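Local structure of Lmo0741 protein (Listeria monocytogenes, 4R1H) at residues H21-V25 / I82-E86. The protein probably binds DNA as a transcriptional regulator of the GntR family, through a winged helix-turn-helix domain. Sequence-based numbering, arbitrary orientation.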
loop_
_atom_site.group_PDB
_atom_site.type_symbol
_atom_site.label_atom_id
_atom_site.label_comp_id
_atom_site.label_asym_id
_atom_site.label_seq_id
_atom_site.Cartn_x
_atom_site.Cartn_y
_atom_site.Cartn_z
ATOM N N HIS A 21 14.695 -3.821 8.162
ATOM C CA HIS A 21 14.473 -4.962 7.322
ATOM C C HIS A 21 14.973 -4.645 5.927
ATOM O O HIS A 21 15.599 -5.507 5.254
ATOM C CB HIS A 21 12.989 -5.325 7.200
ATOM C CG HIS A 21 12.429 -6.032 8.384
ATOM N ND1 HIS A 21 11.076 -6.236 8.538
ATOM C CD2 HIS A 21 13.027 -6.628 9.446
ATOM C CE1 HIS A 21 10.852 -6.947 9.637
ATOM N NE2 HIS A 21 12.026 -7.170 10.217
ATOM N N THR A 22 14.646 -3.441 5.417
ATOM C CA THR A 22 15.128 -3.018 4.082
ATOM C C THR A 22 16.653 -3.036 3.925
ATOM O O THR A 22 17.211 -3.546 2.909
ATOM C CB THR A 22 14.491 -1.628 3.748
ATOM O OG1 THR A 22 13.058 -1.898 3.625
ATOM C CG2 THR A 22 14.970 -1.108 2.519
ATOM N N GLU A 23 17.343 -2.461 4.894
ATOM C CA GLU A 23 18.830 -2.490 4.932
ATOM C C GLU A 23 19.397 -3.904 4.975
ATOM O O GLU A 23 20.372 -4.155 4.322
ATOM C CB GLU A 23 19.384 -1.690 6.099
ATOM C CG GLU A 23 18.969 -0.229 6.065
ATOM C CD GLU A 23 19.550 0.528 4.879
ATOM O OE1 GLU A 23 20.604 1.166 5.061
ATOM O OE2 GLU A 23 18.972 0.506 3.766
ATOM N N ILE A 24 18.704 -4.794 5.654
ATOM C CA ILE A 24 19.052 -6.195 5.744
ATOM C C ILE A 24 18.844 -6.974 4.426
ATOM O O ILE A 24 19.773 -7.570 3.892
ATOM C CB ILE A 24 18.292 -6.888 6.855
ATOM C CG1 ILE A 24 18.719 -6.304 8.159
ATOM C CG2 ILE A 24 18.537 -8.405 6.738
ATOM C CD1 ILE A 24 17.849 -6.703 9.307
ATOM N N VAL A 25 17.665 -6.852 3.841
ATOM C CA VAL A 25 17.326 -7.572 2.615
ATOM C C VAL A 25 18.192 -7.118 1.453
ATOM O O VAL A 25 18.662 -7.957 0.653
ATOM C CB VAL A 25 15.821 -7.462 2.347
ATOM C CG1 VAL A 25 15.474 -7.968 0.947
ATOM C CG2 VAL A 25 15.099 -8.292 3.389
ATOM N N ILE A 82 17.478 -14.702 6.737
ATOM C CA ILE A 82 17.410 -13.462 6.002
ATOM C C ILE A 82 16.637 -13.683 4.662
ATOM O O ILE A 82 15.841 -12.776 4.259
ATOM C CB ILE A 82 18.798 -12.941 5.672
ATOM C CG1 ILE A 82 19.494 -12.498 7.004
ATOM C CG2 ILE A 82 18.708 -11.749 4.717
ATOM C CD1 ILE A 82 20.961 -12.150 6.845
ATOM N N GLU A 83 16.857 -14.836 4.045
ATOM C CA GLU A 83 16.001 -15.236 2.885
ATOM C C GLU A 83 14.517 -15.275 3.261
ATOM O O GLU A 83 13.625 -14.828 2.496
ATOM C CB GLU A 83 16.431 -16.542 2.291
ATOM C CG GLU A 83 17.758 -16.424 1.551
ATOM C CD GLU A 83 18.459 -17.759 1.362
ATOM O OE1 GLU A 83 19.701 -17.734 1.170
ATOM O OE2 GLU A 83 17.778 -18.819 1.411
ATOM N N GLN A 84 14.222 -15.821 4.441
ATOM C CA GLN A 84 12.823 -15.949 4.877
ATOM C C GLN A 84 12.235 -14.557 5.146
ATOM O O GLN A 84 11.030 -14.310 4.842
ATOM C CB GLN A 84 12.688 -16.915 6.095
ATOM C CG GLN A 84 11.260 -17.151 6.603
ATOM C CD GLN A 84 10.393 -18.056 5.710
ATOM O OE1 GLN A 84 10.803 -19.168 5.304
ATOM N NE2 GLN A 84 9.164 -17.592 5.413
ATOM N N LEU A 85 13.046 -13.630 5.687
ATOM C CA LEU A 85 12.593 -12.258 5.895
ATOM C C LEU A 85 12.194 -11.593 4.512
ATOM O O LEU A 85 11.090 -11.011 4.380
ATOM C CB LEU A 85 13.682 -11.434 6.507
ATOM C CG LEU A 85 13.427 -9.939 6.689
ATOM C CD1 LEU A 85 12.244 -9.650 7.587
ATOM C CD2 LEU A 85 14.638 -9.171 7.205
ATOM N N GLU A 86 13.087 -11.667 3.558
ATOM C CA GLU A 86 12.761 -11.170 2.190
ATOM C C GLU A 86 11.471 -11.797 1.664
ATOM O O GLU A 86 10.544 -11.074 1.183
ATOM C CB GLU A 86 13.889 -11.445 1.229
ATOM C CG GLU A 86 13.596 -10.865 -0.173
ATOM C CD GLU A 86 14.688 -11.181 -1.183
ATOM O OE1 GLU A 86 15.883 -11.395 -0.765
ATOM O OE2 GLU A 86 14.468 -11.280 -2.373
#
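Leu85 is the bump of this contact, and the hollow it fills is formed by His21, Ile24 and Val25, one turn of the facing helix. A chi1 of 175° swings Leu85 CG away from the backbone N and carries both methyls to the His21 ring. CD1 sits squarely over one face of the imidazole, 3.5 Å from the ring centroid and 3° off the normal, a CH-pi contact that touches all five ring atoms almost evenly. CD2 lies by the CG-CD2 side of the ring and alone reaches on to the aliphatic neighbours, 4.0 Å from Ile24 CG2 and 3.9 Å from Val25 CG2. One turn earlier on the same helix, Ile82 adds its CG2 against Ile24 CG2, 3.9 Å away. Val25 lies against Glu86, crossing the extended glutamate chain at about a right angle: its CG1 is 3.6 Å from Glu86 CG, while its CG2 rests near the Glu86 backbone. No hydrogen bond links the two segments, whose axes pass 10.0 Å apart at -121°; the grip is one of shape. Here the last turn of helix 12-25, within the winged helix-turn-helix domain, packs on the start of the long helix 79-103 that follows the wing. Leu75 of strand 72-75 touches both Ile24 and Ile82, while Leu104 and Ile106 of the second subunit pack on Val25 and Glu86 respectively, bringing the contact up to the dimer interface.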